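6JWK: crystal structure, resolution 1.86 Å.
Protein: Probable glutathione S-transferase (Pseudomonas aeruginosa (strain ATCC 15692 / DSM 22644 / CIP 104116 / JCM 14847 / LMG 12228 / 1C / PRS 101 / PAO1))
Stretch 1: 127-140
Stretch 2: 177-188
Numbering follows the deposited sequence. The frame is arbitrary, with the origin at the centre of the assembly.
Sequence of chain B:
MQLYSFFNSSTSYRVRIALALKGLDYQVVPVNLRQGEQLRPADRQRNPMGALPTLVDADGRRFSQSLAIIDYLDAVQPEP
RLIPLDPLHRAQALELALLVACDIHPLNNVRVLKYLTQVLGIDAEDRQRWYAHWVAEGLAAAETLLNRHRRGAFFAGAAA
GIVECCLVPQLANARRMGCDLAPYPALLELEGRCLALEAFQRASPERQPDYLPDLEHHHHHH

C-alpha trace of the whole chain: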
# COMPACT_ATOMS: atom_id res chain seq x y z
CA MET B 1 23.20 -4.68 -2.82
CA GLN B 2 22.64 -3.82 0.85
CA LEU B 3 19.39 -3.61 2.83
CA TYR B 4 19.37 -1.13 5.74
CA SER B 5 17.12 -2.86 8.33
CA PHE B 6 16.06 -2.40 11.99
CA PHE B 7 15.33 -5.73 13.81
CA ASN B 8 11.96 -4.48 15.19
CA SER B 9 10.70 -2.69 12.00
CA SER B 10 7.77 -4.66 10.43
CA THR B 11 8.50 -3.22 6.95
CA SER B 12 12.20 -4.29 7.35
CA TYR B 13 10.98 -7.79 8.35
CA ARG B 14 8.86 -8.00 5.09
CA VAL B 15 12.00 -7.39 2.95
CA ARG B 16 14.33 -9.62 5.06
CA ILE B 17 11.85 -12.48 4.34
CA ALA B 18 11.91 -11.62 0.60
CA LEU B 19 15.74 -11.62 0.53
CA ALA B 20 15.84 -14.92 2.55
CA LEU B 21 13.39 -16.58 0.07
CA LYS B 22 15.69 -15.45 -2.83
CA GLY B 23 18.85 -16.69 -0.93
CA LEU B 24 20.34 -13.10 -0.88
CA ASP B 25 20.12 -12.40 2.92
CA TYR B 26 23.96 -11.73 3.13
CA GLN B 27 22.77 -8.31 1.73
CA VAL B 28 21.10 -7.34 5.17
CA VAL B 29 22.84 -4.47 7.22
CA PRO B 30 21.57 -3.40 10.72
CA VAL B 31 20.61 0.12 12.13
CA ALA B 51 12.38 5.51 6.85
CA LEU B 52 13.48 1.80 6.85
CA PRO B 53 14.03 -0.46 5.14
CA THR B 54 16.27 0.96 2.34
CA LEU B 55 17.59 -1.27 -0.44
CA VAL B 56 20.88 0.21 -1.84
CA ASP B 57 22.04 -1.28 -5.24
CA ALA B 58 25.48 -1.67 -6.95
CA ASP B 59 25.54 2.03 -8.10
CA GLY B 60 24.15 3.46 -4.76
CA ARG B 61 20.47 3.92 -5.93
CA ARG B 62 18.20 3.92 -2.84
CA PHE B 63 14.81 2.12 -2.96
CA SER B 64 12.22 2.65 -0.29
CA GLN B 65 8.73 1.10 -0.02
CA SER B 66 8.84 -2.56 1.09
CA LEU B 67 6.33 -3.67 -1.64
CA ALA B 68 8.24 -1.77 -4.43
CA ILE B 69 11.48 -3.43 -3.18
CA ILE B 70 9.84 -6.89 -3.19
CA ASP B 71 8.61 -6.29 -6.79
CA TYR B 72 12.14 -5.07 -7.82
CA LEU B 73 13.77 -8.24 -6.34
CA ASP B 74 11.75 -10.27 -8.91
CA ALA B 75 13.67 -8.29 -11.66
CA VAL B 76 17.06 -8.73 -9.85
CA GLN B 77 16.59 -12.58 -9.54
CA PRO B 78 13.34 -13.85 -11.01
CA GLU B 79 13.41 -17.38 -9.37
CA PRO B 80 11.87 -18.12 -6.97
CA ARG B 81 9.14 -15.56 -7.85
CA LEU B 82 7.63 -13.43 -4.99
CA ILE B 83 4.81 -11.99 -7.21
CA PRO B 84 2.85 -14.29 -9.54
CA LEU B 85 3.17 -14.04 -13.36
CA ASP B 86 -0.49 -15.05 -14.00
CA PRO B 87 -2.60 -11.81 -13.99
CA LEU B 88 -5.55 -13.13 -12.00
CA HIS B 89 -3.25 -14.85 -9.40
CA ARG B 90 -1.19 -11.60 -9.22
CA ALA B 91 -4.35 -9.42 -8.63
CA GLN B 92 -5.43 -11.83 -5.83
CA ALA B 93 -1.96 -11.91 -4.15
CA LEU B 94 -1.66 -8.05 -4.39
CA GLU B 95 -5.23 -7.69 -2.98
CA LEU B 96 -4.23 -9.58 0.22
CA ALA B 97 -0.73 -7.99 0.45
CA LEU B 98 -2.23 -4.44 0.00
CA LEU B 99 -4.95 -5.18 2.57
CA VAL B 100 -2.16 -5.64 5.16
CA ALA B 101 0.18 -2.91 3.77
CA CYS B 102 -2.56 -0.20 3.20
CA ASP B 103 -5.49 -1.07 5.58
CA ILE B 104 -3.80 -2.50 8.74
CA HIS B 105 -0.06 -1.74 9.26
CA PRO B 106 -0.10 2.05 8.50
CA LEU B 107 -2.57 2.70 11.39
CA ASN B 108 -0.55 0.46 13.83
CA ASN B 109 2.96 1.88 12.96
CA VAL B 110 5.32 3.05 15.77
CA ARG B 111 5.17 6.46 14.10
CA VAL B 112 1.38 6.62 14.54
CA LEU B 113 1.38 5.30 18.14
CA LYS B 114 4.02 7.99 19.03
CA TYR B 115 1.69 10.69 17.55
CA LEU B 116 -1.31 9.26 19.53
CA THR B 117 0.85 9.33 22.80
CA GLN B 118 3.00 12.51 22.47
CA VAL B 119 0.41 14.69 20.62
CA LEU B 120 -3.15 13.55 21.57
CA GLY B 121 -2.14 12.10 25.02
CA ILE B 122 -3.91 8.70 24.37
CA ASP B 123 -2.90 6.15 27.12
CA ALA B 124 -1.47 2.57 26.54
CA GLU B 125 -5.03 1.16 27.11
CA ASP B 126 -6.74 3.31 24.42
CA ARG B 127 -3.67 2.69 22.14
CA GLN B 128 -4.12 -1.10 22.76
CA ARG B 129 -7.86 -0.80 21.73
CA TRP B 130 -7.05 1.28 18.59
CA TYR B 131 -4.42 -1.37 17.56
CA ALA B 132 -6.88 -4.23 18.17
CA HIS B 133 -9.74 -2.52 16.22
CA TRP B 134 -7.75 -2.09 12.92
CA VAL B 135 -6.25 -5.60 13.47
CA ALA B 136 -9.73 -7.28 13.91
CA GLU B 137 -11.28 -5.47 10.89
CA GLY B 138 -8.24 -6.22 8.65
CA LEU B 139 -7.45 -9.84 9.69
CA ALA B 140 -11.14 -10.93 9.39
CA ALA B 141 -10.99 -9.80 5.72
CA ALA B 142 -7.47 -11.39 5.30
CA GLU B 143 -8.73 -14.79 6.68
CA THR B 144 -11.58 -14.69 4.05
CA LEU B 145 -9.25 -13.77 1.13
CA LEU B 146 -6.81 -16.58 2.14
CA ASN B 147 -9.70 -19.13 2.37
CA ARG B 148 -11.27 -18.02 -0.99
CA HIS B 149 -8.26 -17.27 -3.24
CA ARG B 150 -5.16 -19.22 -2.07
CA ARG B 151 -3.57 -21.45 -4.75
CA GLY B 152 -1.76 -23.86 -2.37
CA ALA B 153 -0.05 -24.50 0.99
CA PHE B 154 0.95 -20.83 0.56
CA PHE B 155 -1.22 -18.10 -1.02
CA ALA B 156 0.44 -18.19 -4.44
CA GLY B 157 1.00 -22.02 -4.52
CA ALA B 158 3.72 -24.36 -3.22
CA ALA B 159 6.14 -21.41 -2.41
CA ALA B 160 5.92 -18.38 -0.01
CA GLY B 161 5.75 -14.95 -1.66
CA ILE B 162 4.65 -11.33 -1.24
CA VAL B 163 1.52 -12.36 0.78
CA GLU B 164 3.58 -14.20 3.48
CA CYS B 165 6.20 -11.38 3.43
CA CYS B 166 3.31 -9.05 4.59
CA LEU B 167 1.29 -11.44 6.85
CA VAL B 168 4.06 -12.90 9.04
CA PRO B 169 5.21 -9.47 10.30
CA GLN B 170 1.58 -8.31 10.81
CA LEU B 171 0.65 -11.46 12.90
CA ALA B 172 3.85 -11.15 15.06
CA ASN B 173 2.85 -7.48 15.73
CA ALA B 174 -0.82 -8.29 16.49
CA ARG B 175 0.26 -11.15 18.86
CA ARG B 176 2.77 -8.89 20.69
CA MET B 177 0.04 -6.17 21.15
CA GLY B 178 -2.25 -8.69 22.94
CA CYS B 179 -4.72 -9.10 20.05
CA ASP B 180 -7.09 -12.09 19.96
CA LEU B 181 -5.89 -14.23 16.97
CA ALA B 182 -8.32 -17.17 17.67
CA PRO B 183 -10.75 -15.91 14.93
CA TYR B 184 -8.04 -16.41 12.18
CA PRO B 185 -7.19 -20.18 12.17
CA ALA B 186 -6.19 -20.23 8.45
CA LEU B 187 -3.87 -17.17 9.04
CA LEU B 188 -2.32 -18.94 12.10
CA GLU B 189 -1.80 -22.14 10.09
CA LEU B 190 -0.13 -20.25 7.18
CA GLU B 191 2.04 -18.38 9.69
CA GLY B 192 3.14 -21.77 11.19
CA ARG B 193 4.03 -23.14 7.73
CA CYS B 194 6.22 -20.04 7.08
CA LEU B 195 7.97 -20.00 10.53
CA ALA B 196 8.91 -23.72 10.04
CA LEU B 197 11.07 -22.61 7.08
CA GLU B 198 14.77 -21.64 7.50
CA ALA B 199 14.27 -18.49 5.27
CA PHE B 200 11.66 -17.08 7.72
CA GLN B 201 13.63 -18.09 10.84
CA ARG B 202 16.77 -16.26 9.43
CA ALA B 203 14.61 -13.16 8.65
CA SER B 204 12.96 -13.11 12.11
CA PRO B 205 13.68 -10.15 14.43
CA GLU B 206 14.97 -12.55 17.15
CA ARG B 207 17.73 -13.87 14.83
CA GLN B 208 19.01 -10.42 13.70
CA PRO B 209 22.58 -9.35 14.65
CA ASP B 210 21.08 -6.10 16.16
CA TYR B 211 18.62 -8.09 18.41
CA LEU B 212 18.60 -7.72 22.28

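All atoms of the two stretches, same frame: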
# COMPACT_ATOMS: atom_id res chain seq x y z
N ARG B 127 -4.61 3.07 23.24
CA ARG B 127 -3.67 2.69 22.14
C ARG B 127 -3.86 1.21 21.79
O ARG B 127 -4.13 0.95 20.59
CB ARG B 127 -2.21 2.99 22.51
CG ARG B 127 -1.72 4.27 21.86
CD ARG B 127 -0.85 5.10 22.74
NE ARG B 127 0.20 4.29 23.33
CZ ARG B 127 0.73 4.53 24.52
NH1 ARG B 127 0.29 5.54 25.24
NH2 ARG B 127 1.68 3.77 24.98
N GLN B 128 -3.70 0.32 22.78
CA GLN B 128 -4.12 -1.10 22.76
C GLN B 128 -5.42 -1.27 21.95
O GLN B 128 -5.43 -2.12 21.01
CB GLN B 128 -4.34 -1.60 24.20
CG GLN B 128 -5.40 -2.71 24.32
CD GLN B 128 -4.79 -3.88 23.64
OE1 GLN B 128 -3.57 -3.88 23.47
NE2 GLN B 128 -5.58 -4.81 23.15
N ARG B 129 -6.51 -0.60 22.34
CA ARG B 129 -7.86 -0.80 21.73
C ARG B 129 -7.90 -0.28 20.27
O ARG B 129 -8.61 -0.85 19.39
CB ARG B 129 -8.95 -0.08 22.55
CG ARG B 129 -9.26 -0.73 23.90
CD ARG B 129 -10.29 -0.04 24.81
NE ARG B 129 -10.20 1.40 24.60
CZ ARG B 129 -11.01 2.14 23.82
NH1 ARG B 129 -12.05 1.59 23.22
NH2 ARG B 129 -10.76 3.43 23.67
N TRP B 130 -7.19 0.81 20.00
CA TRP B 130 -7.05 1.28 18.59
C TRP B 130 -6.40 0.15 17.78
O TRP B 130 -6.94 -0.18 16.73
CB TRP B 130 -6.22 2.58 18.58
CG TRP B 130 -5.53 2.96 17.31
CD1 TRP B 130 -4.35 2.48 16.83
CD2 TRP B 130 -5.90 4.06 16.47
NE1 TRP B 130 -3.98 3.17 15.70
CE2 TRP B 130 -4.92 4.15 15.46
CE3 TRP B 130 -6.98 4.96 16.45
CZ2 TRP B 130 -4.99 5.10 14.44
CZ3 TRP B 130 -7.04 5.91 15.44
CH2 TRP B 130 -6.07 5.95 14.44
N TYR B 131 -5.26 -0.35 18.24
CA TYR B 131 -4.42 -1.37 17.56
C TYR B 131 -5.32 -2.56 17.21
O TYR B 131 -5.37 -3.02 16.02
CB TYR B 131 -3.20 -1.71 18.42
CG TYR B 131 -2.06 -2.33 17.65
CD1 TYR B 131 -2.12 -3.62 17.15
CD2 TYR B 131 -0.90 -1.61 17.46
CE1 TYR B 131 -1.05 -4.17 16.46
CE2 TYR B 131 0.17 -2.14 16.77
CZ TYR B 131 0.11 -3.44 16.29
OH TYR B 131 1.21 -3.90 15.61
N ALA B 132 -6.10 -2.98 18.20
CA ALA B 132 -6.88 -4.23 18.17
C ALA B 132 -8.08 -4.03 17.25
O ALA B 132 -8.48 -4.99 16.56
CB ALA B 132 -7.29 -4.64 19.58
N HIS B 133 -8.60 -2.81 17.13
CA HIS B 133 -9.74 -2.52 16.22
C HIS B 133 -9.28 -2.69 14.74
O HIS B 133 -9.98 -3.34 13.97
CB HIS B 133 -10.38 -1.14 16.51
CG HIS B 133 -11.39 -0.73 15.49
ND1 HIS B 133 -12.64 -1.32 15.38
CD2 HIS B 133 -11.33 0.20 14.50
CE1 HIS B 133 -13.32 -0.75 14.40
NE2 HIS B 133 -12.52 0.16 13.82
N TRP B 134 -8.19 -2.08 14.33
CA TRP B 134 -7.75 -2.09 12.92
C TRP B 134 -7.28 -3.52 12.62
O TRP B 134 -7.55 -4.03 11.50
CB TRP B 134 -6.67 -1.02 12.70
CG TRP B 134 -7.13 0.37 13.04
CD1 TRP B 134 -6.54 1.23 13.91
CD2 TRP B 134 -8.31 1.03 12.56
NE1 TRP B 134 -7.27 2.38 14.01
CE2 TRP B 134 -8.37 2.28 13.21
CE3 TRP B 134 -9.30 0.72 11.63
CZ2 TRP B 134 -9.40 3.20 12.98
CZ3 TRP B 134 -10.31 1.64 11.37
CH2 TRP B 134 -10.35 2.86 12.03
N VAL B 135 -6.64 -4.17 13.60
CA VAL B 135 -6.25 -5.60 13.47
C VAL B 135 -7.50 -6.45 13.24
O VAL B 135 -7.47 -7.22 12.27
CB VAL B 135 -5.37 -6.10 14.63
CG1 VAL B 135 -5.32 -7.63 14.70
CG2 VAL B 135 -3.96 -5.55 14.51
N ALA B 136 -8.56 -6.37 14.05
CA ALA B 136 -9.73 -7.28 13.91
C ALA B 136 -10.41 -7.06 12.56
O ALA B 136 -10.66 -8.01 11.86
CB ALA B 136 -10.75 -7.07 15.04
N GLU B 137 -10.66 -5.81 12.19
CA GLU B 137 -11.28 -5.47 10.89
C GLU B 137 -10.43 -6.05 9.75
O GLU B 137 -11.02 -6.68 8.86
CB GLU B 137 -11.34 -3.95 10.68
CG GLU B 137 -12.10 -3.21 11.76
CD GLU B 137 -13.59 -3.22 11.55
OE1 GLU B 137 -14.01 -2.77 10.48
OE2 GLU B 137 -14.29 -3.74 12.42
N GLY B 138 -9.12 -5.81 9.77
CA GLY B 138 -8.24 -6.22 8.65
C GLY B 138 -8.05 -7.74 8.58
O GLY B 138 -8.09 -8.29 7.49
N LEU B 139 -7.77 -8.39 9.70
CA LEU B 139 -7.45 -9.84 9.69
C LEU B 139 -8.71 -10.66 9.41
O LEU B 139 -8.58 -11.71 8.78
CB LEU B 139 -6.78 -10.26 11.00
CG LEU B 139 -5.38 -9.71 11.25
CD1 LEU B 139 -4.74 -10.43 12.41
CD2 LEU B 139 -4.50 -9.78 10.02
N ALA B 140 -9.92 -10.20 9.78
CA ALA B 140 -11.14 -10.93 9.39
C ALA B 140 -11.24 -10.98 7.87
O ALA B 140 -11.62 -12.03 7.31
CB ALA B 140 -12.36 -10.27 10.00
N MET B 177 0.90 -7.26 20.61
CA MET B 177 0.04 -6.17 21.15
C MET B 177 -1.15 -6.77 21.91
O MET B 177 -2.07 -6.02 22.29
CB MET B 177 -0.44 -5.24 20.03
CG MET B 177 0.61 -4.26 19.61
SD MET B 177 1.17 -3.19 20.97
CE MET B 177 -0.42 -2.42 21.30
N GLY B 178 -1.21 -8.09 22.07
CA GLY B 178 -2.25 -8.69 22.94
C GLY B 178 -3.52 -8.90 22.18
O GLY B 178 -4.55 -9.12 22.82
N CYS B 179 -3.48 -8.89 20.83
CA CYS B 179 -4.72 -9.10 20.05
C CYS B 179 -5.16 -10.56 20.12
O CYS B 179 -4.31 -11.47 20.11
CB CYS B 179 -4.55 -8.69 18.58
SG CYS B 179 -4.09 -6.95 18.42
N ASP B 180 -6.46 -10.75 20.07
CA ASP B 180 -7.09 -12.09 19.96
C ASP B 180 -6.94 -12.59 18.52
O ASP B 180 -7.67 -12.09 17.63
CB ASP B 180 -8.57 -12.00 20.34
CG ASP B 180 -9.22 -13.36 20.38
OD1 ASP B 180 -8.48 -14.35 20.26
OD2 ASP B 180 -10.44 -13.42 20.40
N LEU B 181 -6.16 -13.66 18.31
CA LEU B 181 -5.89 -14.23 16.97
C LEU B 181 -6.68 -15.54 16.76
O LEU B 181 -6.67 -16.07 15.63
CB LEU B 181 -4.38 -14.44 16.87
CG LEU B 181 -3.54 -13.16 16.96
CD1 LEU B 181 -2.09 -13.46 16.68
CD2 LEU B 181 -4.06 -12.10 16.01
N ALA B 182 -7.43 -15.98 17.75
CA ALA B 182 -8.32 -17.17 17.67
C ALA B 182 -9.27 -17.10 16.48
O ALA B 182 -9.52 -18.12 15.85
CB ALA B 182 -9.09 -17.38 18.96
N PRO B 183 -9.87 -15.94 16.10
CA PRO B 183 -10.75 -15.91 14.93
C PRO B 183 -10.06 -16.11 13.56
O PRO B 183 -10.77 -16.23 12.56
CB PRO B 183 -11.46 -14.55 14.99
CG PRO B 183 -11.21 -14.07 16.42
CD PRO B 183 -9.87 -14.68 16.85
N TYR B 184 -8.73 -16.28 13.50
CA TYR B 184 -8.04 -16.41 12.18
C TYR B 184 -7.25 -17.73 12.11
O TYR B 184 -6.02 -17.75 11.91
CB TYR B 184 -7.19 -15.15 11.94
CG TYR B 184 -7.80 -13.90 12.51
CD1 TYR B 184 -8.97 -13.36 11.98
CD2 TYR B 184 -7.29 -13.32 13.67
CE1 TYR B 184 -9.60 -12.26 12.57
CE2 TYR B 184 -7.88 -12.20 14.24
CZ TYR B 184 -9.02 -11.66 13.68
OH TYR B 184 -9.61 -10.61 14.33
N PRO B 185 -7.93 -18.91 12.17
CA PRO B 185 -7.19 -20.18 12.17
C PRO B 185 -6.40 -20.42 10.87
O PRO B 185 -5.27 -20.91 10.92
CB PRO B 185 -8.27 -21.26 12.45
CG PRO B 185 -9.56 -20.60 11.93
CD PRO B 185 -9.39 -19.12 12.27
N ALA B 186 -6.93 -20.02 9.71
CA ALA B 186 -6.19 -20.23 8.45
C ALA B 186 -4.95 -19.30 8.49
O ALA B 186 -3.86 -19.74 8.03
CB ALA B 186 -7.06 -20.03 7.21
N LEU B 187 -5.07 -18.07 9.00
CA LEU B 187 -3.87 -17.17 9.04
C LEU B 187 -2.82 -17.79 9.98
O LEU B 187 -1.62 -17.85 9.58
CB LEU B 187 -4.25 -15.75 9.51
CG LEU B 187 -5.18 -14.91 8.63
CD1 LEU B 187 -5.29 -13.50 9.20
CD2 LEU B 187 -4.74 -14.86 7.17
N LEU B 188 -3.24 -18.29 11.14
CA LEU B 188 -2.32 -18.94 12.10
C LEU B 188 -1.64 -20.16 11.45
O LEU B 188 -0.42 -20.30 11.56
CB LEU B 188 -3.02 -19.30 13.42
CG LEU B 188 -3.52 -18.10 14.21
CD1 LEU B 188 -4.33 -18.53 15.42
CD2 LEU B 188 -2.35 -17.21 14.62

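Residues 127-140 form part of a longer helix, against which the segment 177-188 packs as a loop that re-enters a helix at Pro185. The contact buries 554 Å², much of it between apolar groups; two aromatic rings, one from each stretch, organise it.

Near the start of stretch 1, Tyr131 adopts a t rotamer (chi1 -159°) that carries its ring against Met177. The Met177 side chain is coiled, with all three chi angles in m; chi1 sets CG over one face of the ring, and chi2 keeps SD above it: CG sits 3.4 Å from the centroid of the Tyr131 ring, only 8° off the normal, in a CH-pi contact, and SD follows at 4.5 Å from the same centroid. Gly178 then turns the backbone with positive phi (85°), closing a Schellman motif at the end of the preceding helix.

Beyond this turn, Cys179 (chi1 -59°, m) directs its sulfur at the helix surface beside Ala132. SG lies 3.9 Å from Ala132 CA, 4.0 Å from Val135 CG1 and 4.1 Å from Tyr131 CD1, so one sulfur touches three residues within a single helical turn.

Tyr184 anchors the other end. It occupies the N-cap position and is the last residue of a type I turn that starts at Leu181, and its chi1 of -34° lies outside the usual wells. In this conformation the ring packs against Ala136, Leu139 and Ala140: Leu139 CB stands 3.7 Å from the Tyr184 ring centroid, 8° off the normal, while Tyr184 OH reaches 3.4 Å from Ala136 CA. Leu139, with chi1 m and chi2 t, also meets two further leucines, its CD1 lying 4.0 Å from Leu181 CD2 and its CD2 3.9 Å from Leu187 CD1. Both partners share the m,t rotamer.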